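Local coordinates for Fe-regulated protein B (Neisseria meningitidis, PDB 4AIP) that probably imports iron across the outer membrane as a TonB-dependent transporter, a beta-barrel closed by a plug domain, at residues 498-504 / 533-539. Residues are numbered along the deposited sequence; the frame is centred on the assembly and turned at random.
Sequences SASHNYA and RARNTEI
Y503 sits between two arginines of the neighbouring antiparallel strand, 533-539, with R533 on one side of the ring plane and R535 on the other. The extended R533 chain carries its guanidinium to the ring; Y503 CD2 lies over the centre of that group, 3.6 Å from R533 CZ, with the two planes 25° apart. R535 instead runs alongside the tyrosine and lays CG over a ring face, 3.4 Å from Y503 CZ. The turn at chi2 (-138°) then brings R535 CD within 3.3 Å of H501 CE1.

One side-chain hydrogen bond joins the strands, H501 ND1 to T537 OG1 at 3.0 Å. H501 has CG anti to its main-chain N (chi1 -172°), which swings the imidazole across to T537, and the hydroxyl meets the ring at its edge. Farther along the same face A499 CB and I539 CG2 make a looser apolar contact.

Six backbone hydrogen bonds run in reciprocal pairs, S500 with E538, N502 with N536 and A504 with A534; A534 N to A504 O is the shortest at 2.7 Å. From the non-hydrogen-bonded positions, CA-H groups reach carbonyls of the adjoining pairs, as Y503 CA does to A534 O (3.1 Å).

The opposite face, with S500, N502, N536 and E538, is buried against the plug: E538 forms a salt bridge with R110, and N502 ND2 bonds to A153 O. This is one seam of the transmembrane beta-barrel wall, continued by strand 475-490 beside 498-504 and by strand 548-563 beside 533-539.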
ATOM      1  N   SER B 498      43.009  -2.481  31.284  1.00 27.52           N
ATOM      2  CA  SER B 498      41.678  -2.491  31.836  1.00 27.53           C
ATOM      3  C   SER B 498      41.403  -3.764  32.507  1.00 28.53           C
ATOM      4  O   SER B 498      41.918  -4.817  32.097  1.00 28.89           O
ATOM      5  CB  SER B 498      40.653  -2.500  30.723  1.00 26.41           C
ATOM      6  OG  SER B 498      40.946  -1.498  29.805  1.00 27.01           O
ATOM      7  N   ALA B 499      40.502  -3.683  33.471  1.00 28.92           N
ATOM      8  CA  ALA B 499      39.975  -4.829  34.168  1.00 29.13           C
ATOM      9  C   ALA B 499      38.675  -4.395  34.783  1.00 28.42           C
ATOM     10  O   ALA B 499      38.553  -3.255  35.192  1.00 27.98           O
ATOM     11  CB  ALA B 499      40.964  -5.307  35.270  1.00 28.91           C
ATOM     12  N   SER B 500      37.730  -5.320  34.827  1.00 27.64           N
ATOM     13  CA  SER B 500      36.427  -5.085  35.393  1.00 27.03           C
ATOM     14  C   SER B 500      35.889  -6.388  35.993  1.00 27.57           C
ATOM     15  O   SER B 500      36.328  -7.497  35.642  1.00 28.13           O
ATOM     16  CB  SER B 500      35.456  -4.454  34.366  1.00 24.54           C
ATOM     17  OG  SER B 500      35.194  -5.361  33.306  1.00 22.57           O
ATOM     18  N   HIS B 501      34.971  -6.249  36.931  1.00 27.32           N
ATOM     19  CA  HIS B 501      34.386  -7.383  37.616  1.00 27.03           C
ATOM     20  C   HIS B 501      32.953  -6.991  37.885  1.00 27.65           C
ATOM     21  O   HIS B 501      32.652  -6.226  38.786  1.00 27.84           O
ATOM     22  CB  HIS B 501      35.181  -7.724  38.897  1.00 25.84           C
ATOM     23  CG  HIS B 501      34.750  -8.997  39.561  1.00 22.80           C
ATOM     24  ND1 HIS B 501      34.787 -10.228  38.934  1.00 22.45           N
ATOM     25  CD2 HIS B 501      34.274  -9.227  40.805  1.00 21.04           C
ATOM     26  CE1 HIS B 501      34.321 -11.154  39.757  1.00 20.69           C
ATOM     27  NE2 HIS B 501      34.015 -10.573  40.901  1.00 21.98           N
ATOM     28  N   ASN B 502      32.074  -7.466  37.014  1.00 28.01           N
ATOM     29  CA  ASN B 502      30.742  -6.929  36.914  1.00 27.34           C
ATOM     30  C   ASN B 502      29.760  -8.020  37.150  1.00 27.96           C
ATOM     31  O   ASN B 502      29.854  -9.087  36.555  1.00 28.64           O
ATOM     32  CB  ASN B 502      30.484  -6.373  35.515  1.00 25.20           C
ATOM     33  CG  ASN B 502      31.267  -5.105  35.204  1.00 22.05           C
ATOM     34  OD1 ASN B 502      31.802  -4.445  36.093  1.00 20.68           O
ATOM     35  ND2 ASN B 502      31.288  -4.728  33.928  1.00 19.04           N
ATOM     36  N   TYR B 503      28.811  -7.724  38.008  1.00 27.60           N
ATOM     37  CA  TYR B 503      27.663  -8.563  38.256  1.00 27.47           C
ATOM     38  C   TYR B 503      26.440  -7.950  37.630  1.00 28.23           C
ATOM     39  O   TYR B 503      26.258  -6.715  37.643  1.00 28.28           O
ATOM     40  CB  TYR B 503      27.398  -8.657  39.761  1.00 25.56           C
ATOM     41  CG  TYR B 503      28.322  -9.571  40.480  1.00 22.50           C
ATOM     42  CD1 TYR B 503      29.554  -9.120  40.970  1.00 21.92           C
ATOM     43  CD2 TYR B 503      27.956 -10.895  40.689  1.00 20.81           C
ATOM     44  CE1 TYR B 503      30.429  -9.991  41.650  1.00 20.59           C
ATOM     45  CE2 TYR B 503      28.773 -11.764  41.379  1.00 20.85           C
ATOM     46  CZ  TYR B 503      30.014 -11.317  41.860  1.00 22.18           C
ATOM     47  OH  TYR B 503      30.840 -12.240  42.512  1.00 23.24           O
ATOM     48  N   ALA B 504      25.594  -8.817  37.100  1.00 28.58           N
ATOM     49  CA  ALA B 504      24.337  -8.400  36.546  1.00 28.94           C
ATOM     50  C   ALA B 504      23.329  -9.530  36.583  1.00 29.05           C
ATOM     51  O   ALA B 504      23.694 -10.727  36.684  1.00 29.32           O
ATOM     52  CB  ALA B 504      24.520  -7.884  35.131  1.00 29.28           C
ATOM     53  N   ARG B 533      22.181 -14.763  36.963  1.00 13.88           N
ATOM     54  CA  ARG B 533      23.076 -13.813  37.508  1.00 15.32           C
ATOM     55  C   ARG B 533      24.484 -14.054  37.050  1.00 16.20           C
ATOM     56  O   ARG B 533      25.051 -15.106  37.290  1.00 17.01           O
ATOM     57  CB  ARG B 533      23.021 -13.831  39.017  1.00 16.85           C
ATOM     58  CG  ARG B 533      23.813 -12.700  39.580  1.00 18.81           C
ATOM     59  CD  ARG B 533      23.523 -12.612  41.043  1.00 22.18           C
ATOM     60  NE  ARG B 533      23.994 -11.332  41.599  1.00 21.94           N
ATOM     61  CZ  ARG B 533      24.882 -11.209  42.570  1.00 21.06           C
ATOM     62  NH1 ARG B 533      25.394 -12.266  43.184  1.00 21.71           N
ATOM     63  NH2 ARG B 533      25.256 -10.010  42.934  1.00 22.36           N
ATOM     64  N   ALA B 534      25.054 -13.014  36.451  1.00 16.57           N
ATOM     65  CA  ALA B 534      26.300 -13.109  35.734  1.00 17.47           C
ATOM     66  C   ALA B 534      27.399 -12.529  36.561  1.00 18.34           C
ATOM     67  O   ALA B 534      27.206 -11.483  37.205  1.00 19.57           O
ATOM     68  CB  ALA B 534      26.225 -12.302  34.390  1.00 17.61           C
ATOM     69  N   ARG B 535      28.576 -13.155  36.477  1.00 17.05           N
ATOM     70  CA  ARG B 535      29.765 -12.642  37.091  1.00 16.62           C
ATOM     71  C   ARG B 535      30.752 -12.633  35.950  1.00 16.87           C
ATOM     72  O   ARG B 535      31.193 -13.701  35.453  1.00 16.61           O
ATOM     73  CB  ARG B 535      30.214 -13.571  38.241  1.00 18.30           C
ATOM     74  CG  ARG B 535      31.280 -12.941  39.202  1.00 20.36           C
ATOM     75  CD  ARG B 535      32.406 -13.882  39.625  1.00 21.40           C
ATOM     76  NE  ARG B 535      31.866 -15.205  39.904  1.00 24.15           N
ATOM     77  CZ  ARG B 535      32.505 -16.364  39.690  1.00 23.74           C
ATOM     78  NH1 ARG B 535      33.710 -16.371  39.193  1.00 21.65           N
ATOM     79  NH2 ARG B 535      31.914 -17.523  39.965  1.00 24.64           N
ATOM     80  N   ASN B 536      31.074 -11.437  35.502  1.00 15.33           N
ATOM     81  CA  ASN B 536      31.871 -11.282  34.345  1.00 15.44           C
ATOM     82  C   ASN B 536      33.161 -10.552  34.726  1.00 15.86           C
ATOM     83  O   ASN B 536      33.150  -9.426  35.237  1.00 17.49           O
ATOM     84  CB  ASN B 536      31.088 -10.558  33.243  1.00 16.87           C
ATOM     85  CG  ASN B 536      31.973 -10.129  32.089  1.00 20.57           C
ATOM     86  OD1 ASN B 536      32.373 -10.959  31.228  1.00 21.71           O
ATOM     87  ND2 ASN B 536      32.324  -8.827  32.076  1.00 22.96           N
ATOM     88  N   THR B 537      34.286 -11.215  34.488  1.00 15.64           N
ATOM     89  CA  THR B 537      35.576 -10.629  34.798  1.00 17.26           C
ATOM     90  C   THR B 537      36.303 -10.512  33.518  1.00 18.07           C
ATOM     91  O   THR B 537      36.280 -11.466  32.719  1.00 17.59           O
ATOM     92  CB  THR B 537      36.423 -11.606  35.634  1.00 18.44           C
ATOM     93  OG1 THR B 537      35.644 -12.053  36.765  1.00 19.94           O
ATOM     94  CG2 THR B 537      37.713 -10.925  36.101  1.00 18.94           C
ATOM     95  N   GLU B 538      36.978  -9.389  33.306  1.00 17.53           N
ATOM     96  CA  GLU B 538      37.755  -9.315  32.097  1.00 17.90           C
ATOM     97  C   GLU B 538      38.881  -8.322  32.112  1.00 18.10           C
ATOM     98  O   GLU B 538      38.856  -7.376  32.908  1.00 20.23           O
ATOM     99  CB  GLU B 538      36.806  -9.126  30.917  1.00 19.13           C
ATOM    100  CG  GLU B 538      36.348  -7.798  30.520  1.00 19.78           C
ATOM    101  CD  GLU B 538      35.597  -7.930  29.189  1.00 22.83           C
ATOM    102  OE1 GLU B 538      34.413  -8.421  29.197  1.00 20.27           O
ATOM    103  OE2 GLU B 538      36.232  -7.571  28.134  1.00 23.51           O
ATOM    104  N   ILE B 539      39.869  -8.548  31.261  1.00 17.11           N
ATOM    105  CA  ILE B 539      41.013  -7.618  31.107  1.00 16.05           C
ATOM    106  C   ILE B 539      41.152  -7.128  29.661  1.00 14.02           C
ATOM    107  O   ILE B 539      40.573  -7.743  28.745  1.00 12.38           O
ATOM    108  CB  ILE B 539      42.338  -8.301  31.509  1.00 18.18           C
ATOM    109  CG1 ILE B 539      42.401  -9.705  30.899  1.00 19.60           C
ATOM    110  CG2 ILE B 539      42.383  -8.415  33.076  1.00 19.55           C
ATOM    111  CD1 ILE B 539      43.764 -10.172  30.575  1.00 20.95           C
TER